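Long-range contacts in RagB/SusD domain protein (Flavobacterium johnsoniae, PDB 5J90), which binds chitin and, as a SusD homolog of a polysaccharide utilization locus, probably helps capture chitin chains at the outer membrane: residues D241-I246 and M330-A335; V250-I255 and R323-Y328; S261-R266 and D311-S316; V405-A410 and Q418-Q423. All coordinates share one frame; numbering follows the deposited sequence. Where two conformers were deposited one is given.

Contact 1 of 4, residues D241-I246 and M330-A335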
loop_
_atom_site.group_PDB
_atom_site.type_symbol
_atom_site.label_atom_id
_atom_site.label_comp_id
_atom_site.label_asym_id
_atom_site.label_seq_id
_atom_site.Cartn_x
_atom_site.Cartn_y
_atom_site.Cartn_z
ATOM N N ASP A 241 2.538 37.091 -4.567
ATOM C CA ASP A 241 3.972 37.360 -4.645
ATOM C C ASP A 241 4.800 36.320 -3.883
ATOM O O ASP A 241 6.018 36.241 -4.050
ATOM C CB ASP A 241 4.305 38.766 -4.127
ATOM C CG ASP A 241 3.921 39.865 -5.106
ATOM O OD1 ASP A 241 3.612 39.555 -6.273
ATOM O OD2 ASP A 241 3.944 41.046 -4.700
ATOM N N ASP A 242 4.136 35.528 -3.040
ATOM C CA ASP A 242 4.815 34.456 -2.304
ATOM C C ASP A 242 5.026 33.198 -3.149
ATOM O O ASP A 242 5.759 32.287 -2.731
ATOM C CB ASP A 242 4.026 34.058 -1.046
ATOM C CG ASP A 242 3.905 35.177 -0.028
ATOM O OD1 ASP A 242 4.772 36.080 0.011
ATOM O OD2 ASP A 242 2.935 35.107 0.762
ATOM N N SER A 243 4.379 33.132 -4.309
ATOM C CA SER A 243 4.416 31.934 -5.148
ATOM C C SER A 243 5.833 31.586 -5.591
ATOM O O SER A 243 6.677 32.466 -5.772
ATOM C CB SER A 243 3.537 32.114 -6.387
ATOM O OG SER A 243 2.182 32.346 -6.038
ATOM N N PHE A 244 6.089 30.294 -5.777
ATOM C CA PHE A 244 7.379 29.836 -6.281
ATOM C C PHE A 244 7.307 29.698 -7.793
ATOM O O PHE A 244 6.472 28.963 -8.332
ATOM C CB PHE A 244 7.795 28.502 -5.646
ATOM C CG PHE A 244 9.200 28.111 -5.977
ATOM C CD1 PHE A 244 10.268 28.813 -5.446
ATOM C CD2 PHE A 244 9.459 27.062 -6.846
ATOM C CE1 PHE A 244 11.574 28.472 -5.764
ATOM C CE2 PHE A 244 10.767 26.722 -7.168
ATOM C CZ PHE A 244 11.817 27.430 -6.623
ATOM N N LYS A 245 8.181 30.428 -8.477
ATOM C CA LYS A 245 8.213 30.426 -9.937
ATOM C C LYS A 245 9.648 30.588 -10.413
ATOM O O LYS A 245 10.490 31.170 -9.718
ATOM C CB LYS A 245 7.346 31.556 -10.506
ATOM C CG LYS A 245 7.810 32.960 -10.116
ATOM C CD LYS A 245 6.853 34.019 -10.653
ATOM C CE LYS A 245 7.248 35.409 -10.209
ATOM N NZ LYS A 245 6.218 36.403 -10.659
ATOM N N ILE A 246 9.922 30.055 -11.597
ATOM C CA ILE A 246 11.175 30.327 -12.273
ATOM C C ILE A 246 10.962 31.513 -13.198
ATOM O O ILE A 246 10.076 31.493 -14.049
ATOM C CB ILE A 246 11.648 29.120 -13.102
ATOM C CG1 ILE A 246 11.641 27.841 -12.250
ATOM C CG2 ILE A 246 13.029 29.405 -13.695
ATOM C CD1 ILE A 246 12.583 27.871 -11.058
ATOM N N MET A 330 4.685 26.475 -7.772
ATOM C CA MET A 330 3.805 26.355 -6.606
ATOM C C MET A 330 3.135 27.703 -6.341
ATOM O O MET A 330 3.800 28.662 -5.937
ATOM C CB MET A 330 4.576 25.887 -5.373
ATOM C CG MET A 330 3.693 25.693 -4.138
ATOM S SD MET A 330 4.626 25.266 -2.648
ATOM C CE MET A 330 5.031 23.564 -2.975
ATOM N N ASN A 331 1.830 27.770 -6.573
ATOM C CA ASN A 331 1.076 29.004 -6.372
ATOM C C ASN A 331 0.606 29.179 -4.942
ATOM O O ASN A 331 0.353 28.199 -4.243
ATOM C CB ASN A 331 -0.174 29.020 -7.249
ATOM C CG ASN A 331 0.129 28.920 -8.720
ATOM O OD1 ASN A 331 1.055 29.559 -9.225
ATOM N ND2 ASN A 331 -0.672 28.138 -9.427
ATOM N N ALA A 332 0.438 30.426 -4.514
ATOM C CA ALA A 332 -0.136 30.687 -3.206
ATOM C C ALA A 332 -1.487 29.986 -3.011
ATOM O O ALA A 332 -1.802 29.553 -1.901
ATOM C CB ALA A 332 -0.261 32.198 -2.982
ATOM N N ALA A 333 -2.283 29.866 -4.068
ATOM C CA ALA A 333 -3.585 29.205 -3.943
ATOM C C ALA A 333 -3.454 27.802 -3.350
ATOM O O ALA A 333 -4.263 27.399 -2.511
ATOM C CB ALA A 333 -4.303 29.148 -5.282
ATOM N N GLU A 334 -2.422 27.071 -3.766
ATOM C CA GLU A 334 -2.202 25.722 -3.260
ATOM C C GLU A 334 -2.034 25.714 -1.744
ATOM O O GLU A 334 -2.502 24.797 -1.077
ATOM C CB GLU A 334 -0.966 25.089 -3.910
ATOM C CG GLU A 334 -0.687 23.688 -3.357
ATOM C CD GLU A 334 0.485 22.974 -4.000
ATOM O OE1 GLU A 334 0.939 23.384 -5.092
ATOM O OE2 GLU A 334 0.947 21.976 -3.401
ATOM N N ALA A 335 -1.359 26.718 -1.194
ATOM C CA ALA A 335 -1.192 26.786 0.254
ATOM C C ALA A 335 -2.545 26.879 0.970
ATOM O O ALA A 335 -2.740 26.251 2.019
ATOM C CB ALA A 335 -0.290 27.948 0.632
#
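Met330 and Phe244 form a hydrogen-bonded pair in a small antiparallel two-stranded sheet, while Ser243, just before the strand, links it to the chain entering helix 332-344. Two backbone bonds define the pairing: Phe244 N donates to Met330 O at 2.8 Å, and Met330 N donates to Phe244 O at 3.1 Å. Both side chains leave the same face of the sheet, their CB atoms 4.2 Å apart (Phe244 CB to Met330 CB), and then diverge. In Met330 CG stands anti to the backbone N (chi1 -178°), and beyond it the chain leads off to Phe202, Thr205 and Arg209 of helix 196-213. The Phe244 ring stacks with Phe202, which puts the two neighbours against one helix.

Ser243 works mainly through its hydroxyl. With OG beside the backbone N and anti to the carbonyl carbon (chi1 -60°), the oxygen accepts from Ala332 N at 3.0 Å, with 151° at the hydrogen. The same OG also bonds Asn240 O, so a buried hydroxyl is gripped from two parts of the chain. An alanine here would probably leave Ala332 N and Asn240 O without this mate, removing one tie between the strand's start and the helix entrance. Ser243 CB, for its part, rests 3.5 Å from Met330 O, and OG also lies 3.9 Å from the methyl carbon CB of Ala332.

Contact 2 of 4, residues V250-I255 and R323-Y328; sequences VYTNPI and RSKEIY
Asn253 and Ser324 join the loop that leads into helix 255-261 to the loop running into strand 326-328, a helix-capping residue set against an ST turn. Their conventional hydrogen bond is backbone to backbone: Asn253 N donates to Ser324 O at 2.9 Å, close to straight with 168° at the hydrogen. Each residue also holds its own loop. Asn253 OD1 accepts the capping bond from Ile255 N, and Ser324 OG accepts from Glu326 N at 3.0 Å to close the ST turn.

Two CA-H...O contacts add to this bond. Thr252 CA lies 3.4 Å from Ser324 O, and Lys325 CA comes to 3.3 Å from Tyr251 O. That carbonyl is buried by the contact without a conventional partner.

Van der Waals contact comes from Lys325, whose CB and CG lie against Tyr251 O and whose CE is 3.8 Å from Val250 N, and from Thr252 CG2 beside Ser324 O. Asn253 CG stands anti to the backbone N (chi1 -173°), which carries the amide toward Ile327; the two side chains cross obliquely, Ile327 CG1 lying 4.0 Å from Asn253 ND2 and also meeting Asn253 CB.

Lys325 NZ donates to Pro249 O. A water accepts from Asn253 ND2 at 3.0 Å and donates to Glu326 O at 2.7 Å, so the capping side chain is held at both ends of its amide.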
loop_
_atom_site.group_PDB
_atom_site.type_symbol
_atom_site.label_atom_id
_atom_site.label_comp_id
_atom_site.label_asym_id
_atom_site.label_seq_id
_atom_site.Cartn_x
_atom_site.Cartn_y
_atom_site.Cartn_z
ATOM N N VAL A 250 15.733 34.175 -20.345
ATOM C CA VAL A 250 15.824 33.878 -21.773
ATOM C C VAL A 250 14.719 32.994 -22.347
ATOM O O VAL A 250 14.303 33.193 -23.488
ATOM C CB VAL A 250 17.191 33.254 -22.149
ATOM C CG1 VAL A 250 18.294 34.303 -22.100
ATOM C CG2 VAL A 250 17.516 32.072 -21.247
ATOM N N TYR A 251 14.240 32.020 -21.576
ATOM C CA TYR A 251 13.321 31.018 -22.129
ATOM C C TYR A 251 11.845 31.279 -21.873
ATOM O O TYR A 251 11.454 31.706 -20.786
ATOM C CB TYR A 251 13.673 29.609 -21.626
ATOM C CG TYR A 251 15.132 29.249 -21.799
ATOM C CD1 TYR A 251 15.696 29.164 -23.065
ATOM C CD2 TYR A 251 15.944 29.006 -20.699
ATOM C CE1 TYR A 251 17.036 28.845 -23.230
ATOM C CE2 TYR A 251 17.287 28.680 -20.856
ATOM C CZ TYR A 251 17.823 28.609 -22.123
ATOM O OH TYR A 251 19.154 28.291 -22.286
ATOM N N THR A 252 11.036 31.008 -22.884
ATOM C CA THR A 252 9.593 30.928 -22.742
ATOM C C THR A 252 9.244 29.508 -22.255
ATOM O O THR A 252 9.937 28.545 -22.599
ATOM C CB THR A 252 8.925 31.222 -24.097
ATOM O OG1 THR A 252 9.225 32.575 -24.473
ATOM C CG2 THR A 252 7.417 31.057 -24.036
ATOM N N ASN A 253 8.186 29.376 -21.453
ATOM C CA ASN A 253 7.670 28.057 -21.068
ATOM C C ASN A 253 7.622 27.150 -22.311
ATOM O O ASN A 253 7.034 27.523 -23.326
ATOM C CB ASN A 253 6.268 28.218 -20.469
ATOM C CG ASN A 253 5.721 26.929 -19.887
ATOM O OD1 ASN A 253 5.883 25.851 -20.464
ATOM N ND2 ASN A 253 5.056 27.038 -18.737
ATOM N N PRO A 254 8.257 25.963 -22.249
ATOM C CA PRO A 254 8.361 25.135 -23.460
ATOM C C PRO A 254 7.013 24.653 -23.994
ATOM O O PRO A 254 6.905 24.282 -25.167
ATOM C CB PRO A 254 9.229 23.943 -23.011
ATOM C CG PRO A 254 9.140 23.939 -21.522
ATOM C CD PRO A 254 9.001 25.388 -21.117
ATOM N N ILE A 255 5.986 24.673 -23.149
ATOM C CA ILE A 255 4.657 24.280 -23.596
ATOM C C ILE A 255 4.142 25.190 -24.717
ATOM O O ILE A 255 3.373 24.749 -25.570
ATOM C CB ILE A 255 3.658 24.214 -22.416
ATOM C CG1 ILE A 255 4.120 23.166 -21.390
ATOM C CG2 ILE A 255 2.262 23.872 -22.910
ATOM C CD1 ILE A 255 3.355 23.221 -20.087
ATOM N N ARG A 323 2.585 31.443 -22.503
ATOM C CA ARG A 323 3.308 32.389 -23.355
ATOM C C ARG A 323 3.967 33.433 -22.463
ATOM O O ARG A 323 3.591 34.607 -22.439
ATOM C CB ARG A 323 2.381 32.989 -24.419
ATOM C CG ARG A 323 1.841 31.908 -25.362
ATOM C CD ARG A 323 1.186 32.474 -26.621
ATOM N NE ARG A 323 -0.163 32.984 -26.396
ATOM C CZ ARG A 323 -1.268 32.253 -26.488
ATOM N NH1 ARG A 323 -1.194 30.957 -26.762
ATOM N NH2 ARG A 323 -2.454 32.819 -26.303
ATOM N N SER A 324 4.961 32.967 -21.718
ATOM C CA SER A 324 5.567 33.722 -20.640
ATOM C C SER A 324 6.947 33.160 -20.348
ATOM O O SER A 324 7.201 31.962 -20.562
ATOM C CB SER A 324 4.703 33.582 -19.382
ATOM O OG SER A 324 5.265 34.285 -18.296
ATOM N N LYS A 325 7.827 34.012 -19.837
ATOM C CA LYS A 325 9.149 33.602 -19.386
ATOM C C LYS A 325 9.127 33.253 -17.896
ATOM O O LYS A 325 10.161 32.982 -17.304
ATOM C CB LYS A 325 10.172 34.703 -19.679
ATOM C CG LYS A 325 10.226 35.104 -21.154
ATOM C CD LYS A 325 11.071 36.366 -21.376
ATOM C CE LYS A 325 12.544 36.023 -21.399
ATOM N NZ LYS A 325 13.379 37.241 -21.675
ATOM N N GLU A 326 7.936 33.271 -17.298
ATOM C CA GLU A 326 7.769 32.880 -15.895
ATOM C C GLU A 326 6.995 31.574 -15.811
ATOM O O GLU A 326 5.904 31.438 -16.369
ATOM C CB GLU A 326 7.077 33.997 -15.115
ATOM C CG GLU A 326 7.784 35.329 -15.323
ATOM C CD GLU A 326 7.372 36.425 -14.364
ATOM O OE1 GLU A 326 6.451 36.225 -13.551
ATOM O OE2 GLU A 326 7.994 37.508 -14.432
ATOM N N ILE A 327 7.585 30.608 -15.114
ATOM C CA ILE A 327 7.024 29.260 -15.023
ATOM C C ILE A 327 6.709 28.968 -13.558
ATOM O O ILE A 327 7.610 28.833 -12.729
ATOM C CB ILE A 327 8.002 28.204 -15.577
ATOM C CG1 ILE A 327 8.365 28.489 -17.041
ATOM C CG2 ILE A 327 7.411 26.811 -15.449
ATOM C CD1 ILE A 327 9.607 29.339 -17.221
ATOM N N TYR A 328 5.420 28.904 -13.247
ATOM C CA TYR A 328 4.979 28.713 -11.861
ATOM C C TYR A 328 5.069 27.252 -11.454
ATOM O O TYR A 328 4.625 26.357 -12.182
ATOM C CB TYR A 328 3.557 29.236 -11.666
ATOM C CG TYR A 328 3.499 30.747 -11.616
ATOM C CD1 TYR A 328 3.575 31.499 -12.777
ATOM C CD2 TYR A 328 3.418 31.421 -10.405
ATOM C CE1 TYR A 328 3.543 32.882 -12.733
ATOM C CE2 TYR A 328 3.386 32.799 -10.349
ATOM C CZ TYR A 328 3.448 33.520 -11.521
ATOM O OH TYR A 328 3.423 34.897 -11.480
HETATM O O HOH W 1 14.617 35.994 -24.186
HETATM O O HOH W 2 4.204 29.733 -17.661
#

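Contact 3 of 4, residues S261-R266 and D311-S316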
loop_
_atom_site.group_PDB
_atom_site.type_symbol
_atom_site.label_atom_id
_atom_site.label_comp_id
_atom_site.label_asym_id
_atom_site.label_seq_id
_atom_site.Cartn_x
_atom_site.Cartn_y
_atom_site.Cartn_z
ATOM N N SER A 261 3.382 25.801 -31.831
ATOM C CA SER A 261 4.203 25.511 -33.009
ATOM C C SER A 261 4.005 24.099 -33.544
ATOM O O SER A 261 3.864 23.898 -34.754
ATOM C CB SER A 261 5.682 25.745 -32.713
ATOM O OG SER A 261 5.903 27.069 -32.267
ATOM N N TRP A 262 4.005 23.111 -32.651
ATOM C CA TRP A 262 3.993 21.714 -33.077
ATOM C C TRP A 262 2.601 21.103 -33.098
ATOM O O TRP A 262 2.399 20.041 -33.696
ATOM C CB TRP A 262 4.873 20.862 -32.165
ATOM C CG TRP A 262 6.290 21.300 -32.068
ATOM C CD1 TRP A 262 6.932 22.217 -32.854
ATOM C CD2 TRP A 262 7.254 20.843 -31.118
ATOM N NE1 TRP A 262 8.235 22.351 -32.453
ATOM C CE2 TRP A 262 8.458 21.527 -31.378
ATOM C CE3 TRP A 262 7.212 19.931 -30.059
ATOM C CZ2 TRP A 262 9.614 21.317 -30.632
ATOM C CZ3 TRP A 262 8.362 19.723 -29.318
ATOM C CH2 TRP A 262 9.545 20.412 -29.607
ATOM N N LEU A 263 1.652 21.751 -32.427
ATOM C CA LEU A 263 0.296 21.222 -32.272
ATOM C C LEU A 263 0.295 19.813 -31.668
ATOM O O LEU A 263 -0.558 18.988 -31.995
ATOM C CB LEU A 263 -0.441 21.215 -33.615
ATOM C CG LEU A 263 -0.495 22.538 -34.389
ATOM C CD1 LEU A 263 -1.274 22.344 -35.689
ATOM C CD2 LEU A 263 -1.103 23.660 -33.560
ATOM N N ASP A 264 1.249 19.549 -30.776
ATOM C CA ASP A 264 1.393 18.219 -30.184
ATOM C C ASP A 264 0.687 18.086 -28.835
ATOM O O ASP A 264 0.650 16.999 -28.248
ATOM C CB ASP A 264 2.865 17.868 -30.010
ATOM C CG ASP A 264 3.438 17.113 -31.190
ATOM O OD1 ASP A 264 2.662 16.657 -32.069
ATOM O OD2 ASP A 264 4.677 16.964 -31.217
ATOM N N ILE A 265 0.144 19.184 -28.334
ATOM C CA ILE A 265 -0.626 19.141 -27.088
ATOM C C ILE A 265 -1.764 20.154 -27.174
ATOM O O ILE A 265 -1.613 21.236 -27.778
ATOM C CB ILE A 265 0.273 19.348 -25.826
ATOM C CG1 ILE A 265 -0.407 18.806 -24.554
ATOM C CG2 ILE A 265 0.676 20.805 -25.643
ATOM C CD1 ILE A 265 -0.441 17.287 -24.497
ATOM N N ARG A 266 -2.904 19.783 -26.595
ATOM C CA ARG A 266 -4.125 20.580 -26.655
ATOM C C ARG A 266 -4.816 20.597 -25.292
ATOM O O ARG A 266 -4.457 19.833 -24.384
ATOM C CB ARG A 266 -5.108 19.979 -27.672
ATOM C CG ARG A 266 -4.600 19.808 -29.112
ATOM C CD ARG A 266 -4.685 21.091 -29.943
ATOM N NE ARG A 266 -3.554 21.970 -29.691
ATOM C CZ ARG A 266 -3.295 23.090 -30.363
ATOM N NH1 ARG A 266 -4.089 23.478 -31.359
ATOM N NH2 ARG A 266 -2.238 23.816 -30.046
ATOM N N ASP A 311 -7.339 15.160 -37.105
ATOM C CA ASP A 311 -8.663 14.985 -36.519
ATOM C C ASP A 311 -8.851 15.811 -35.246
ATOM O O ASP A 311 -9.969 16.196 -34.915
ATOM C CB ASP A 311 -8.938 13.508 -36.213
ATOM C CG ASP A 311 -9.077 12.661 -37.465
ATOM O OD1 ASP A 311 -9.355 13.227 -38.545
ATOM O OD2 ASP A 311 -8.912 11.427 -37.363
ATOM N N HIS A 312 -7.761 16.072 -34.527
ATOM C CA HIS A 312 -7.860 16.813 -33.268
ATOM C C HIS A 312 -6.878 17.973 -33.114
ATOM O O HIS A 312 -6.957 18.715 -32.131
ATOM C CB HIS A 312 -7.720 15.862 -32.069
ATOM C CG HIS A 312 -8.793 14.822 -31.997
ATOM N ND1 HIS A 312 -8.643 13.559 -32.532
ATOM C CD2 HIS A 312 -10.046 14.864 -31.486
ATOM C CE1 HIS A 312 -9.750 12.864 -32.334
ATOM N NE2 HIS A 312 -10.617 13.635 -31.702
ATOM N N GLN A 313 -5.966 18.149 -34.069
ATOM C CA GLN A 313 -4.922 19.161 -33.900
ATOM C C GLN A 313 -5.468 20.583 -33.846
ATOM O O GLN A 313 -4.800 21.487 -33.342
ATOM C CB GLN A 313 -3.866 19.061 -34.998
ATOM C CG GLN A 313 -4.322 19.629 -36.331
ATOM C CD GLN A 313 -3.352 19.312 -37.443
ATOM O OE1 GLN A 313 -2.380 18.587 -37.245
ATOM N NE2 GLN A 313 -3.613 19.855 -38.629
ATOM N N ASP A 314 -6.666 20.785 -34.389
ATOM C CA ASP A 314 -7.266 22.110 -34.419
ATOM C C ASP A 314 -8.295 22.336 -33.315
ATOM O O ASP A 314 -9.045 23.311 -33.340
ATOM C CB ASP A 314 -7.844 22.421 -35.809
ATOM C CG ASP A 314 -6.761 22.692 -36.837
ATOM O OD1 ASP A 314 -5.662 23.151 -36.450
ATOM O OD2 ASP A 314 -7.009 22.452 -38.041
ATOM N N PHE A 315 -8.304 21.446 -32.322
ATOM C CA PHE A 315 -9.010 21.722 -31.068
ATOM C C PHE A 315 -8.258 22.830 -30.304
ATOM O O PHE A 315 -7.243 23.342 -30.788
ATOM C CB PHE A 315 -9.112 20.441 -30.225
ATOM C CG PHE A 315 -10.233 19.509 -30.644
ATOM C CD1 PHE A 315 -10.380 19.116 -31.970
ATOM C CD2 PHE A 315 -11.130 19.018 -29.707
ATOM C CE1 PHE A 315 -11.403 18.262 -32.347
ATOM C CE2 PHE A 315 -12.160 18.163 -30.079
ATOM C CZ PHE A 315 -12.291 17.781 -31.405
ATOM N N SER A 316 -8.728 23.201 -29.115
ATOM C CA SER A 316 -8.128 24.325 -28.392
ATOM C C SER A 316 -6.668 24.113 -27.994
ATOM O O SER A 316 -6.299 23.060 -27.470
ATOM C CB SER A 316 -8.940 24.677 -27.141
ATOM O OG SER A 316 -10.144 25.357 -27.468
HETATM O O HOH W 3 -4.784 24.833 -34.314
#
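His312 O meets the aliphatic part of Arg266, standing 3.9 Å from Arg266 CD, while the His312 ring leads elsewhere, its NE2 bonded to Asp389. The next residue, Gln313, makes two contacts. Its CG lies between the backbone N and the carbonyl carbon (chi1 76°), the crowded position, and from there Gln313 CD lies 4.1 Å from Leu263 CD1. Its carbonyl accepts a weak bond from the guanidinium, Arg266 NH1 to Gln313 O at 2.9 Å.

His312 to Phe315 form a type I beta turn, closed by Phe315 N donating to His312 O; the arginine reaching this turn belongs to the chain entering strand 266-267, three residues after Leu263, the first residue past helix 255-261 to leave helical angles, with positive phi. Asp314, within the turn, is connected to the same NH1 through a water: the water sits 2.9 Å from Asp314 OD1 and accepts weakly from NH1. Opposite charges are thus near but not touching, with Arg266 NH1 5.3 Å from Asp314 OD1.

Phe315 O takes a second weak bond from Arg266 NH1, at 3.2 Å. A leucine in place of Arg266 would probably leave the carbonyls of Gln313 and Phe315 without this donor and the turn less firmly tied to the strand.

At Ser316, the carbonyl oxygen lies over one face of the guanidinium and 3.3 Å from Arg266 CB; Leu263 CA lies over the opposite face, toward the rim. Rotation of the planar group is further fixed by Arg266 NE, which donates to Ile265 O at 2.8 Å with 173° at the hydrogen, and by NH2, bonded to Ser259 OG.

Contact 4 of 4, residues V405-A410 and Q418-Q423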
loop_
_atom_site.group_PDB
_atom_site.type_symbol
_atom_site.label_atom_id
_atom_site.label_comp_id
_atom_site.label_asym_id
_atom_site.label_seq_id
_atom_site.Cartn_x
_atom_site.Cartn_y
_atom_site.Cartn_z
ATOM N N VAL A 405 -19.339 24.380 -6.918
ATOM C CA VAL A 405 -18.296 25.147 -6.260
ATOM C C VAL A 405 -18.654 25.478 -4.813
ATOM O O VAL A 405 -17.819 25.351 -3.920
ATOM C CB VAL A 405 -17.980 26.456 -7.017
ATOM C CG1 VAL A 405 -16.947 27.261 -6.248
ATOM C CG2 VAL A 405 -17.472 26.160 -8.419
ATOM N N ALA A 406 -19.899 25.901 -4.579
ATOM C CA ALA A 406 -20.300 26.439 -3.281
ATOM C C ALA A 406 -20.052 25.489 -2.115
ATOM O O ALA A 406 -20.374 24.302 -2.187
ATOM C CB ALA A 406 -21.775 26.855 -3.309
ATOM N N TRP A 407 -19.491 26.033 -1.042
ATOM C CA TRP A 407 -19.295 25.265 0.178
ATOM C C TRP A 407 -20.635 24.928 0.808
ATOM O O TRP A 407 -21.531 25.773 0.892
ATOM C CB TRP A 407 -18.450 26.046 1.178
ATOM C CG TRP A 407 -17.999 25.210 2.337
ATOM C CD1 TRP A 407 -18.567 25.137 3.580
ATOM C CD2 TRP A 407 -16.883 24.313 2.351
ATOM N NE1 TRP A 407 -17.869 24.246 4.366
ATOM C CE2 TRP A 407 -16.826 23.738 3.636
ATOM C CE3 TRP A 407 -15.922 23.952 1.404
ATOM C CZ2 TRP A 407 -15.849 22.813 3.992
ATOM C CZ3 TRP A 407 -14.949 23.033 1.761
ATOM C CH2 TRP A 407 -14.919 22.480 3.044
ATOM N N ASP A 408 -20.761 23.688 1.253
ATOM C CA ASP A 408 -21.921 23.233 2.002
ATOM C C ASP A 408 -21.411 22.640 3.307
ATOM O O ASP A 408 -20.764 21.594 3.304
ATOM C CB ASP A 408 -22.670 22.175 1.190
ATOM C CG ASP A 408 -23.898 21.631 1.905
ATOM O OD1 ASP A 408 -24.155 22.013 3.068
ATOM O OD2 ASP A 408 -24.603 20.803 1.290
ATOM N N ALA A 409 -21.696 23.304 4.421
ATOM C CA ALA A 409 -21.210 22.860 5.721
ATOM C C ALA A 409 -21.713 21.466 6.089
ATOM O O ALA A 409 -21.089 20.774 6.890
ATOM C CB ALA A 409 -21.594 23.869 6.810
ATOM N N ALA A 410 -22.840 21.070 5.502
ATOM C CA ALA A 410 -23.491 19.805 5.839
ATOM C C ALA A 410 -23.033 18.659 4.944
ATOM O O ALA A 410 -23.452 17.513 5.133
ATOM C CB ALA A 410 -25.006 19.962 5.753
ATOM N N GLN A 418 -13.516 16.711 -2.226
ATOM C CA GLN A 418 -13.668 16.796 -3.675
ATOM C C GLN A 418 -13.726 18.249 -4.152
ATOM O O GLN A 418 -13.133 18.593 -5.177
ATOM C CB GLN A 418 -14.894 16.003 -4.145
ATOM C CG GLN A 418 -15.054 15.956 -5.654
ATOM C CD GLN A 418 -16.256 15.130 -6.094
ATOM O OE1 GLN A 418 -17.062 14.693 -5.263
ATOM N NE2 GLN A 418 -16.389 14.920 -7.400
ATOM N N LYS A 419 -14.435 19.102 -3.415
ATOM C CA LYS A 419 -14.509 20.516 -3.772
ATOM C C LYS A 419 -13.134 21.157 -3.674
ATOM O O LYS A 419 -12.694 21.841 -4.600
ATOM C CB LYS A 419 -15.498 21.255 -2.866
ATOM C CG LYS A 419 -16.959 20.933 -3.169
ATOM C CD LYS A 419 -17.867 21.550 -2.114
ATOM C CE LYS A 419 -19.324 21.146 -2.330
ATOM N NZ LYS A 419 -19.969 21.896 -3.454
ATOM N N ILE A 420 -12.460 20.939 -2.550
ATOM C CA ILE A 420 -11.129 21.501 -2.339
ATOM C C ILE A 420 -10.140 21.080 -3.430
ATOM O O ILE A 420 -9.450 21.918 -4.027
ATOM C CB ILE A 420 -10.587 21.102 -0.954
ATOM C CG1 ILE A 420 -11.397 21.809 0.136
ATOM C CG2 ILE A 420 -9.111 21.448 -0.836
ATOM C CD1 ILE A 420 -11.179 21.237 1.540
ATOM N N ILE A 421 -10.082 19.783 -3.707
ATOM C CA ILE A 421 -9.122 19.287 -4.689
ATOM C C ILE A 421 -9.495 19.729 -6.110
ATOM O O ILE A 421 -8.613 19.994 -6.925
ATOM C CB ILE A 421 -8.959 17.752 -4.607
ATOM C CG1 ILE A 421 -8.501 17.319 -3.202
ATOM C CG2 ILE A 421 -7.977 17.261 -5.669
ATOM C CD1 ILE A 421 -7.187 17.920 -2.755
ATOM N N THR A 422 -10.791 19.831 -6.414
ATOM C CA THR A 422 -11.198 20.326 -7.735
ATOM C C THR A 422 -10.678 21.751 -7.948
ATOM O O THR A 422 -10.091 22.060 -8.989
ATOM C CB THR A 422 -12.733 20.304 -7.901
ATOM O OG1 THR A 422 -13.194 18.949 -7.863
ATOM C CG2 THR A 422 -13.151 20.932 -9.230
ATOM N N GLN A 423 -10.866 22.607 -6.949
ATOM C CA GLN A 423 -10.406 23.989 -7.063
ATOM C C GLN A 423 -8.881 24.077 -7.070
ATOM O O GLN A 423 -8.290 24.903 -7.773
ATOM C CB GLN A 423 -11.043 24.852 -5.976
ATOM C CG GLN A 423 -12.524 25.107 -6.258
ATOM C CD GLN A 423 -12.748 25.810 -7.592
ATOM O OE1 GLN A 423 -12.009 26.726 -7.961
ATOM N NE2 GLN A 423 -13.778 25.381 -8.323
#
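Lys419 NZ donates to Ala406 O at 2.7 Å, a polar link between the loop and helix 413-428. The lysine chain runs out extended and bends at its last torsion (chi4 -77°), which turns NZ onto the oxygen from a position tilted 30° out of the carbonyl plane. NZ also donates to Thr404 O, so two loop carbonyls grip the ammonium of a buried lysine. Lys419 CE lies 3.3 Å from Ala406 O. Asp408 is the nearest opposite charge in the two segments, but Asp408 OD2 stays 6.7 Å from Lys419 NZ; any effect on the lysine would probably be long-range.

Apolar contact is made by the indole. Ile420 CG1 approaches the edge of the Trp407 ring near its plane, 4.1 Å from CZ3. The same indole meets Tyr357 of helix 353-368, its plane inclined to the tyrosine ring, while Ile420 also touches Ala340 and Leu344 of helix 332-344.

A mixed contact pairs Val405 with Gln423, whose side chains cross at about a right angle, Val405 CG2 being 3.8 Å from Gln423 NE2. The amide is held from outside by Tyr376 through NE2 and by Arg282 through OE1.

Bonds within each segment shape the partners. Asp408 OD1 accepts from Ala410 N at 2.9 Å in an Asx turn, and Gln418 O receives both Thr422 N and Thr422 OG1, from opposite faces of its plane. The arrangement is a loop folded back on the helix that follows it, in the predominantly helical architecture of the SusD family, which is grouped with TPR proteins.

Contacts 1 and 2 lie 16 Å apart between centres and share the sheet of strands 244-247 and 326-328; they touch directly through the salt bridge from Lys245 NZ to Glu326 OE1 and the probable bond between Ile327 N and Ile246 O. In sequence, contact 1 encloses contact 2, which in turn encloses contact 3, whose centre is 19 Å from that of contact 2, so the pairs succeed one another like brackets. Contact 4 comes later in the chain, 21 Å from contact 1 between centres; helix 332-344, entered at contact 1, packs against its helix 413-428. Contacts 3 and 4 lie 32 Å apart between centres and do not touch; the sheet region lies nearer to each.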